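Local coordinates for VirX1 (Cyanophage Syn10, PDB 6QGM), which iodinates diverse substrates as a viral halogenase, probably with the help of a reduced flavin like other members of the tryptophan halogenase family, at residues L515-H518 with Y519-L522; F104-Q107 with T108-I111. One frame throughout, in Å; residues are numbered along the deposited sequence.

Interaction 1 of 2, residues L515-H518 with Y519-L522; sequences LPTH and YEFL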
ATOM      1  N   LEU B 515       0.908 -31.065  35.316  1.00 67.28           N
ATOM      2  CA  LEU B 515      -0.158 -31.296  34.298  1.00 67.01           C
ATOM      3  C   LEU B 515      -0.007 -32.710  33.741  1.00 65.87           C
ATOM      4  O   LEU B 515       1.087 -33.269  33.733  1.00 66.72           O
ATOM      5  CB  LEU B 515      -0.060 -30.259  33.176  1.00 64.85           C
ATOM      6  CG  LEU B 515      -0.421 -28.822  33.578  1.00 66.87           C
ATOM      7  CD1 LEU B 515      -0.129 -27.849  32.435  1.00 65.70           C
ATOM      8  CD2 LEU B 515      -1.890 -28.709  33.998  1.00 67.23           C
ATOM      9  N   PRO B 516      -1.099 -33.333  33.250  1.00 63.11           N
ATOM     10  CA  PRO B 516      -0.989 -34.596  32.528  1.00 61.20           C
ATOM     11  C   PRO B 516      -0.115 -34.474  31.267  1.00 57.89           C
ATOM     12  O   PRO B 516      -0.091 -33.420  30.652  1.00 57.36           O
ATOM     13  CB  PRO B 516      -2.433 -34.959  32.160  1.00 62.42           C
ATOM     14  CG  PRO B 516      -3.238 -33.685  32.358  1.00 63.86           C
ATOM     15  CD  PRO B 516      -2.484 -32.859  33.374  1.00 64.31           C
ATOM     16  N   THR B 517       0.592 -35.555  30.920  1.00 57.14           N
ATOM     17  CA  THR B 517       1.370 -35.690  29.662  1.00 54.42           C
ATOM     18  C   THR B 517       0.391 -35.831  28.503  1.00 53.92           C
ATOM     19  O   THR B 517      -0.733 -36.287  28.751  1.00 56.34           O
ATOM     20  CB  THR B 517       2.311 -36.898  29.685  1.00 54.57           C
ATOM     21  OG1 THR B 517       1.498 -38.070  29.725  1.00 55.36           O
ATOM     22  CG2 THR B 517       3.257 -36.893  30.863  1.00 56.12           C
ATOM     23  N   HIS B 518       0.816 -35.472  27.294  1.00 52.44           N
ATOM     24  CA  HIS B 518       0.055 -35.624  26.022  1.00 52.77           C
ATOM     25  C   HIS B 518      -0.647 -36.992  25.989  1.00 52.55           C
ATOM     26  O   HIS B 518      -1.863 -37.025  25.726  1.00 51.04           O
ATOM     27  CB  HIS B 518       0.993 -35.425  24.814  1.00 54.03           C
ATOM     28  CG  HIS B 518       0.293 -35.425  23.507  1.00 55.46           C
ATOM     29  ND1 HIS B 518       0.916 -35.792  22.340  1.00 56.70           N
ATOM     30  CD2 HIS B 518      -0.980 -35.104  23.183  1.00 58.54           C
ATOM     31  CE1 HIS B 518       0.058 -35.697  21.347  1.00 58.35           C
ATOM     32  NE2 HIS B 518      -1.112 -35.284  21.837  1.00 57.49           N
ATOM     33  N   TYR B 519       0.090 -38.073  26.263  1.00 52.28           N
ATOM     34  CA  TYR B 519      -0.406 -39.465  26.185  1.00 54.51           C
ATOM     35  C   TYR B 519      -1.504 -39.658  27.239  1.00 56.21           C
ATOM     36  O   TYR B 519      -2.598 -40.152  26.906  1.00 56.74           O
ATOM     37  CB  TYR B 519       0.749 -40.467  26.337  1.00 56.39           C
ATOM     38  CG  TYR B 519       0.248 -41.844  26.664  1.00 57.99           C
ATOM     39  CD1 TYR B 519      -0.277 -42.662  25.686  1.00 59.12           C
ATOM     40  CD2 TYR B 519       0.234 -42.295  27.973  1.00 60.13           C
ATOM     41  CE1 TYR B 519      -0.821 -43.896  26.004  1.00 63.52           C
ATOM     42  CE2 TYR B 519      -0.312 -43.520  28.309  1.00 63.06           C
ATOM     43  CZ  TYR B 519      -0.833 -44.330  27.316  1.00 64.90           C
ATOM     44  OH  TYR B 519      -1.339 -45.565  27.606  1.00 70.06           O
ATOM     45  N   GLU B 520      -1.209 -39.279  28.484  1.00 58.58           N
ATOM     46  CA  GLU B 520      -2.165 -39.362  29.622  1.00 60.49           C
ATOM     47  C   GLU B 520      -3.442 -38.599  29.252  1.00 61.34           C
ATOM     48  O   GLU B 520      -4.525 -39.169  29.434  1.00 62.70           O
ATOM     49  CB  GLU B 520      -1.545 -38.813  30.905  1.00 60.08           C
ATOM     50  CG  GLU B 520      -0.473 -39.704  31.508  1.00 61.16           C
ATOM     51  CD  GLU B 520       0.274 -39.082  32.680  1.00 62.86           C
ATOM     52  OE1 GLU B 520       0.360 -37.834  32.734  1.00 63.03           O
ATOM     53  OE2 GLU B 520       0.668 -39.860  33.616  1.00 64.35           O
ATOM     54  N   PHE B 521      -3.329 -37.368  28.734  1.00 60.05           N
ATOM     55  CA  PHE B 521      -4.496 -36.517  28.381  1.00 60.62           C
ATOM     56  C   PHE B 521      -5.345 -37.259  27.350  1.00 60.87           C
ATOM     57  O   PHE B 521      -6.562 -37.372  27.562  1.00 62.58           O
ATOM     58  CB  PHE B 521      -4.082 -35.141  27.852  1.00 61.34           C
ATOM     59  CG  PHE B 521      -5.227 -34.163  27.684  1.00 61.68           C
ATOM     60  CD1 PHE B 521      -6.051 -34.192  26.566  1.00 61.52           C
ATOM     61  CD2 PHE B 521      -5.493 -33.226  28.666  1.00 61.45           C
ATOM     62  CE1 PHE B 521      -7.097 -33.295  26.428  1.00 63.35           C
ATOM     63  CE2 PHE B 521      -6.538 -32.328  28.523  1.00 63.87           C
ATOM     64  CZ  PHE B 521      -7.335 -32.364  27.408  1.00 64.27           C
ATOM     65  N   LEU B 522      -4.720 -37.754  26.276  1.00 61.43           N
ATOM     66  CA  LEU B 522      -5.415 -38.465  25.172  1.00 63.00           C
ATOM     67  C   LEU B 522      -6.130 -39.689  25.756  1.00 64.03           C
ATOM     68  O   LEU B 522      -7.321 -39.893  25.437  1.00 63.92           O
ATOM     69  CB  LEU B 522      -4.399 -38.856  24.092  1.00 64.02           C
ATOM     70  CG  LEU B 522      -3.943 -37.741  23.144  1.00 65.77           C
ATOM     71  CD1 LEU B 522      -2.742 -38.177  22.304  1.00 67.54           C
ATOM     72  CD2 LEU B 522      -5.082 -37.296  22.239  1.00 65.58           C
TER

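Interaction 2 of 2, residues F104-Q107 with T108-I111; sequences FFSQ and TDGI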
ATOM      1  N   PHE B 104       5.284  -9.406  29.850  1.00 60.82           N
ATOM      2  CA  PHE B 104       6.626  -9.015  30.363  1.00 59.41           C
ATOM      3  C   PHE B 104       7.286  -7.984  29.447  1.00 61.07           C
ATOM      4  O   PHE B 104       8.479  -7.675  29.648  1.00 66.76           O
ATOM      5  CB  PHE B 104       7.490 -10.257  30.570  1.00 58.07           C
ATOM      6  CG  PHE B 104       7.008 -11.146  31.683  1.00 59.72           C
ATOM      7  CD1 PHE B 104       5.997 -12.069  31.469  1.00 59.09           C
ATOM      8  CD2 PHE B 104       7.556 -11.040  32.960  1.00 60.75           C
ATOM      9  CE1 PHE B 104       5.540 -12.863  32.510  1.00 60.75           C
ATOM     10  CE2 PHE B 104       7.099 -11.834  34.001  1.00 59.84           C
ATOM     11  CZ  PHE B 104       6.089 -12.742  33.775  1.00 60.61           C
ATOM     12  N   PHE B 105       6.539  -7.433  28.492  1.00 62.43           N
ATOM     13  CA  PHE B 105       7.048  -6.413  27.534  1.00 61.62           C
ATOM     14  C   PHE B 105       7.216  -5.076  28.246  1.00 58.88           C
ATOM     15  O   PHE B 105       6.269  -4.673  28.908  1.00 59.23           O
ATOM     16  CB  PHE B 105       6.083  -6.181  26.366  1.00 62.00           C
ATOM     17  CG  PHE B 105       6.007  -7.285  25.343  1.00 60.49           C
ATOM     18  CD1 PHE B 105       6.562  -8.534  25.574  1.00 59.26           C
ATOM     19  CD2 PHE B 105       5.333  -7.077  24.150  1.00 61.28           C
ATOM     20  CE1 PHE B 105       6.460  -9.538  24.621  1.00 59.74           C
ATOM     21  CE2 PHE B 105       5.246  -8.082  23.193  1.00 61.48           C
ATOM     22  CZ  PHE B 105       5.808  -9.307  23.431  1.00 59.12           C
ATOM     23  N   SER B 106       8.357  -4.415  28.059  1.00 58.58           N
ATOM     24  CA  SER B 106       8.531  -2.953  28.247  1.00 60.85           C
ATOM     25  C   SER B 106       7.391  -2.221  27.540  1.00 62.69           C
ATOM     26  O   SER B 106       7.109  -2.541  26.387  1.00 64.98           O
ATOM     27  CB  SER B 106       9.862  -2.491  27.734  1.00 60.12           C
ATOM     28  OG  SER B 106       9.906  -1.079  27.603  1.00 64.94           O
ATOM     29  N   GLN B 107       6.744  -1.284  28.228  1.00 67.15           N
ATOM     30  CA  GLN B 107       5.715  -0.369  27.670  1.00 72.51           C
ATOM     31  C   GLN B 107       6.272   0.279  26.397  1.00 70.56           C
ATOM     32  O   GLN B 107       5.547   0.288  25.401  1.00 72.04           O
ATOM     33  CB  GLN B 107       5.357   0.718  28.695  1.00 80.17           C
ATOM     34  CG  GLN B 107       4.094   1.487  28.351  1.00 85.15           C
ATOM     35  CD  GLN B 107       2.846   0.838  28.908  1.00 87.64           C
ATOM     36  OE1 GLN B 107       2.855   0.101  29.909  1.00 86.36           O
ATOM     37  NE2 GLN B 107       1.731   1.149  28.266  1.00 88.42           N
ATOM     38  N   THR B 108       7.521   0.770  26.437  1.00 68.57           N
ATOM     39  CA  THR B 108       8.146   1.619  25.386  1.00 67.09           C
ATOM     40  C   THR B 108       8.707   0.744  24.257  1.00 66.86           C
ATOM     41  O   THR B 108       8.645   1.200  23.101  1.00 72.03           O
ATOM     42  CB  THR B 108       9.198   2.568  25.974  1.00 64.57           C
ATOM     43  OG1 THR B 108      10.137   1.807  26.719  1.00 62.14           O
ATOM     44  CG2 THR B 108       8.603   3.616  26.884  1.00 68.23           C
ATOM     45  N   ASP B 109       9.222  -0.450  24.548  1.00 65.71           N
ATOM     46  CA  ASP B 109       9.907  -1.312  23.540  1.00 64.57           C
ATOM     47  C   ASP B 109       8.953  -2.359  22.941  1.00 61.81           C
ATOM     48  O   ASP B 109       9.335  -2.951  21.935  1.00 60.47           O
ATOM     49  CB  ASP B 109      11.138  -1.996  24.140  1.00 66.21           C
ATOM     50  CG  ASP B 109      12.239  -1.034  24.530  1.00 69.03           C
ATOM     51  OD1 ASP B 109      12.546  -0.142  23.719  1.00 68.20           O
ATOM     52  OD2 ASP B 109      12.777  -1.188  25.647  1.00 72.42           O
ATOM     53  N   GLY B 110       7.782  -2.611  23.540  1.00 61.05           N
ATOM     54  CA  GLY B 110       6.816  -3.603  23.035  1.00 59.69           C
ATOM     55  C   GLY B 110       7.503  -4.910  22.656  1.00 59.36           C
ATOM     56  O   GLY B 110       8.245  -5.441  23.500  1.00 61.49           O
ATOM     57  N   ILE B 111       7.290  -5.398  21.427  1.00 59.24           N
ATOM     58  CA  ILE B 111       7.804  -6.693  20.870  1.00 56.60           C
ATOM     59  C   ILE B 111       9.341  -6.769  20.903  1.00 56.06           C
ATOM     60  O   ILE B 111       9.885  -7.908  20.890  1.00 54.25           O
ATOM     61  CB  ILE B 111       7.256  -6.916  19.451  1.00 57.36           C
ATOM     62  CG1 ILE B 111       7.621  -8.300  18.902  1.00 59.50           C
ATOM     63  CG2 ILE B 111       7.705  -5.817  18.508  1.00 56.43           C
ATOM     64  CD1 ILE B 111       6.809  -8.734  17.687  1.00 59.93           C
TER

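Interaction 1 of 2, residues L515-H518 with Y519-L522
The backbone turns from an extended run at Pro-516 and Thr-517 into helix at His-518, and the first two helical bonds follow at once, from Phe-521 N to Thr-517 O (2.8 Å) and from Leu-522 N to His-518 O (3.0 Å). Thr-517 is the N-cap residue, and with Glu-520 it forms a capping box. The Thr-517 hydroxyl lies between its own backbone N and carbonyl carbon (chi1 66°), which aims OG1 into the first turn, where it accepts from Glu-520 N at 3.2 Å. In return, the CG of Glu-520 passes beside Thr-517 OG1, the chain then runs extended, and Glu-520 OE1 accepts a hydrogen bond from Thr-517 N at 2.9 Å, nearly straight (172°). That donor approaches the anti side of the carboxylate, a little out of its plane. The carboxylate also lies against the threonine methyl, Thr-517 CG2 being 3.6 Å from Glu-520 OE1. Two amides at the helix start thus receive side-chain acceptors, and the negative carboxylate probably suits the positive end of the helix dipole.

One turn on, Leu-522 lays CD1 over a face of the His-518 imidazole, 3.8 Å from the ring centroid, as a CH-pi contact. The ring is fixed at both nitrogens, ND1 bonding to Met-267 O and NE2 to Tyr-75 N, a pairing consistent with the proton on ND1. Near the proline, the CG of Pro-516 meets the Phe-521 ring at its edge (CD2, 4.4 Å).

The cap joins the loop after helix 494-512 to helix 518-527. His-518 and Leu-522 press on strand 74-76, Tyr-519 rests on helix 263-266, and the Phe-521 ring meets that of Phe-159 in helix 159-162.

Interaction 2 of 2, residues F104-Q107 with T108-I111
Phe-105 reaches forward over the turn to Gly-110 and Ile-111. Phe-105 CB already lies 3.7 Å from Gly-110 O, and with CG anti to the carbonyl carbon (chi1 -73°) the ring is carried across that oxygen. Phe-105 CG and CD2 both approach Gly-110 O at 3.4 Å, so the carbonyl oxygen sits over one face of the ring. Phe-105 CD1 is farther from Gly-110 O, at 4.1 Å, which places the oxygen nearer the CG-CD2 side. Farther out, Phe-105 CE2 meets Ile-111 CA at 3.7 Å, from a direction neither squarely over the face nor at the edge, and CZ is the last atom to come near the same CA. Within the turn the ring meets mainly backbone, while Gly-110 O itself bonds to Thr-113 OG1.

The turn beneath is organised by Ser-106, whose bonds fit an ST motif. Ser-106 O accepts from Gly-110 N at 2.9 Å, with the N-H well off a straight line (137°). Ser-106 OG accepts from Asp-109 N (3.2 Å), from Thr-108 OG1 (3.0 Å) and, weakly, from Thr-108 N; it is also hydrogen-bonded to Tyr-493 OH. One buried hydroxyl thus holds the Thr-108 and Asp-109 amides and the Thr-108 hydroxyl. Gly-110 leaves the turn with positive phi (46°), a conformation that suits a residue without a side chain.

The turn belongs to the surface loop that joins strand 91-95 to helix 113-120. Phe-104 and Phe-105 touch helix 129-134, Phe-104 also meets Trp-501 and His-504 of helix 494-512, and Asp-109 OD2 is hydrogen-bonded to Tyr-494 OH at the start of that helix.

How the interactions relate
Both contacts are local, each within eight consecutive residues, and they lie far apart: centres 34 Å apart, nearest atoms about 16 Å. Helix 494-512 links them along the chain: interaction 2 packs against it, and interaction 1 follows its end. Interaction 1 is partly buried and polar at the cap, and beyond it a mix of apolar packing and a histidine ring tied at both nitrogens; a carboxylate and a hydroxyl serve the first amides of a regular helix. Interaction 2 is a surface turn without regular structure, where a serine hydroxyl does the gathering and an aromatic ring packs on backbone atoms.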